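Local coordinates for protein cytochrome P450 (Zobellia galactanivorans, PDB 6G5O) that belongs to the cytochrome P450 family of haem proteins and carries an iron protoporphyrin IX in its pocket, at residues Q106-V111 and A348-S353. Numbering follows the deposited sequence.
Sequences QISEIV and AQKVAS
None of Ser108, Val111, Lys350 and Val351 has a flat side group, so the contact has no ring or amide face and rests on aliphatic chains and one hydroxyl. Lys350 does most of the touching. Its chain reaches across to helix 97-117 and crosses the side chain of Val111 obliquely. There CD of Lys350 lies 4.1 Å from CG1 of Val111. Further out, CE of Lys350 sits 3.6 Å from OG of Ser108, one turn earlier on the helix. The chain bends at its last torsion (chi4 44°), and NZ of Lys350 stays 4.0 Å from that OG of Ser108, too long for a hydrogen bond. The ammonium group has instead a long, weak ion pair with Glu112. In this P450 fold, the segment 348-353 leads from helix 333-350 into strand 351-366, an outer strand of a three-stranded antiparallel sheet. Backbone hydrogen bonds between Ala352 and Asn383 of strand 369-384, and between Lys350 and Leu385 just beyond it, join this part of the chain to the C-terminal end. The same CG1 of Val111 stands anti to its backbone N (chi1 169°) and also meets CG2 of Val351 at 4.4 Å. Val111 is buried and also packs on Thr346 and Leu347 of helix 333-350.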
ATOM      1  N   GLN A 106      10.228  14.134 -11.693  1.00 30.89           N
ATOM      2  CA  GLN A 106      10.973  13.325 -10.694  1.00 28.11           C
ATOM      3  C   GLN A 106      11.302  11.933 -11.206  1.00 29.88           C
ATOM      4  O   GLN A 106      12.392  11.409 -10.955  1.00 28.11           O
ATOM      5  CB  GLN A 106      10.226  13.171  -9.338  1.00 24.71           C
ATOM      6  CG  GLN A 106       9.914  14.455  -8.552  1.00 23.05           C
ATOM      7  CD  GLN A 106       9.124  14.151  -7.269  1.00 24.18           C
ATOM      8  OE1 GLN A 106       8.762  13.009  -7.019  1.00 24.79           O
ATOM      9  NE2 GLN A 106       8.934  15.145  -6.426  1.00 21.99           N
ATOM     10  N   ILE A 107      10.345  11.303 -11.877  1.00 30.70           N
ATOM     11  CA  ILE A 107      10.515   9.905 -12.208  1.00 30.57           C
ATOM     12  C   ILE A 107      11.436   9.783 -13.461  1.00 32.18           C
ATOM     13  O   ILE A 107      12.280   8.877 -13.557  1.00 32.53           O
ATOM     14  CB  ILE A 107       9.156   9.211 -12.366  1.00 29.51           C
ATOM     15  CG1 ILE A 107       8.525   8.994 -10.983  1.00 28.94           C
ATOM     16  CG2 ILE A 107       9.286   7.862 -13.093  1.00 29.20           C
ATOM     17  CD1 ILE A 107       7.164   8.343 -11.022  1.00 26.47           C
ATOM     18  N   SER A 108      11.259  10.697 -14.393  1.00 31.46           N
ATOM     19  CA  SER A 108      12.165  10.850 -15.498  1.00 38.69           C
ATOM     20  C   SER A 108      13.634  11.011 -15.020  1.00 42.28           C
ATOM     21  O   SER A 108      14.516  10.238 -15.422  1.00 42.74           O
ATOM     22  CB  SER A 108      11.729  12.065 -16.317  1.00 40.26           C
ATOM     23  OG  SER A 108      12.553  12.187 -17.451  1.00 44.69           O
ATOM     24  N   GLU A 109      13.860  11.967 -14.110  1.00 44.58           N
ATOM     25  CA  GLU A 109      15.177  12.196 -13.497  1.00 46.10           C
ATOM     26  C   GLU A 109      15.827  10.940 -12.896  1.00 44.60           C
ATOM     27  O   GLU A 109      16.991  10.626 -13.188  1.00 40.35           O
ATOM     28  CB  GLU A 109      15.108  13.291 -12.429  1.00 58.32           C
ATOM     29  CG  GLU A 109      15.968  13.002 -11.179  1.00 68.78           C
ATOM     30  CD  GLU A 109      16.783  14.189 -10.676  1.00 75.84           C
ATOM     31  OE1 GLU A 109      16.171  15.156 -10.159  1.00 77.47           O
ATOM     32  OE2 GLU A 109      18.040  14.121 -10.790  1.00 74.34           O
ATOM     33  N   ILE A 110      15.084  10.229 -12.048  1.00 44.37           N
ATOM     34  CA  ILE A 110      15.622   9.027 -11.392  1.00 43.73           C
ATOM     35  C   ILE A 110      15.879   7.885 -12.403  1.00 45.45           C
ATOM     36  O   ILE A 110      16.841   7.120 -12.259  1.00 45.59           O
ATOM     37  CB  ILE A 110      14.753   8.585 -10.187  1.00 43.00           C
ATOM     38  CG1 ILE A 110      15.417   7.483  -9.368  1.00 47.01           C
ATOM     39  CG2 ILE A 110      13.430   8.004 -10.627  1.00 43.88           C
ATOM     40  CD1 ILE A 110      16.706   7.876  -8.693  1.00 53.26           C
ATOM     41  N   VAL A 111      15.038   7.768 -13.426  1.00 42.09           N
ATOM     42  CA  VAL A 111      15.307   6.777 -14.461  1.00 42.91           C
ATOM     43  C   VAL A 111      16.595   7.140 -15.253  1.00 40.23           C
ATOM     44  O   VAL A 111      17.418   6.263 -15.478  1.00 40.99           O
ATOM     45  CB  VAL A 111      14.085   6.544 -15.382  1.00 40.57           C
ATOM     46  CG1 VAL A 111      14.456   5.721 -16.597  1.00 41.05           C
ATOM     47  CG2 VAL A 111      12.970   5.834 -14.614  1.00 42.71           C
ATOM     48  N   ALA A 348       9.167   2.262 -20.266  1.00 42.48           N
ATOM     49  CA  ALA A 348       8.903   1.795 -21.620  1.00 44.84           C
ATOM     50  C   ALA A 348       9.483   2.718 -22.710  1.00 45.14           C
ATOM     51  O   ALA A 348       9.836   2.254 -23.794  1.00 39.15           O
ATOM     52  CB  ALA A 348       7.408   1.608 -21.827  1.00 42.85           C
ATOM     53  N   GLN A 349       9.536   4.021 -22.435  1.00 48.92           N
ATOM     54  CA  GLN A 349      10.037   4.983 -23.408  1.00 52.82           C
ATOM     55  C   GLN A 349      11.573   5.213 -23.341  1.00 51.96           C
ATOM     56  O   GLN A 349      12.116   5.847 -24.226  1.00 48.96           O
ATOM     57  CB  GLN A 349       9.290   6.305 -23.263  1.00 52.13           C
ATOM     58  CG  GLN A 349       7.875   6.287 -23.789  1.00 56.63           C
ATOM     59  CD  GLN A 349       6.990   7.337 -23.109  1.00 64.18           C
ATOM     60  OE1 GLN A 349       7.480   8.377 -22.643  1.00 69.93           O
ATOM     61  NE2 GLN A 349       5.676   7.053 -23.020  1.00 62.75           N
ATOM     62  N   LYS A 350      12.250   4.692 -22.310  1.00 49.98           N
ATOM     63  CA  LYS A 350      13.679   4.958 -22.070  1.00 46.64           C
ATOM     64  C   LYS A 350      14.566   3.720 -21.894  1.00 44.97           C
ATOM     65  O   LYS A 350      15.775   3.809 -22.066  1.00 46.08           O
ATOM     66  CB  LYS A 350      13.835   5.833 -20.805  1.00 45.87           C
ATOM     67  CG  LYS A 350      13.534   7.314 -21.012  1.00 47.52           C
ATOM     68  CD  LYS A 350      13.114   7.962 -19.705  1.00 50.97           C
ATOM     69  CE  LYS A 350      13.401   9.449 -19.632  1.00 50.09           C
ATOM     70  NZ  LYS A 350      13.051  10.212 -20.860  1.00 52.15           N
ATOM     71  N   VAL A 351      14.001   2.596 -21.465  1.00 41.24           N
ATOM     72  CA  VAL A 351      14.783   1.399 -21.200  1.00 42.60           C
ATOM     73  C   VAL A 351      14.446   0.330 -22.250  1.00 50.24           C
ATOM     74  O   VAL A 351      13.270   0.113 -22.590  1.00 42.97           O
ATOM     75  CB  VAL A 351      14.503   0.838 -19.789  1.00 41.48           C
ATOM     76  CG1 VAL A 351      15.373  -0.382 -19.478  1.00 40.56           C
ATOM     77  CG2 VAL A 351      14.664   1.920 -18.728  1.00 38.39           C
ATOM     78  N   ALA A 352      15.499  -0.325 -22.762  1.00 53.10           N
ATOM     79  CA  ALA A 352      15.352  -1.376 -23.769  1.00 52.68           C
ATOM     80  C   ALA A 352      15.215  -2.749 -23.114  1.00 49.78           C
ATOM     81  O   ALA A 352      14.431  -3.581 -23.580  1.00 59.52           O
ATOM     82  CB  ALA A 352      16.531  -1.341 -24.749  1.00 54.12           C
ATOM     83  N   SER A 353      15.938  -2.985 -22.023  1.00 44.04           N
ATOM     84  CA  SER A 353      15.879  -4.279 -21.337  1.00 43.39           C
ATOM     85  C   SER A 353      16.507  -4.155 -19.977  1.00 38.57           C
ATOM     86  O   SER A 353      17.118  -3.150 -19.689  1.00 39.01           O
ATOM     87  CB  SER A 353      16.654  -5.352 -22.139  1.00 42.68           C
ATOM     88  OG  SER A 353      18.038  -5.046 -22.142  1.00 39.81           O
TER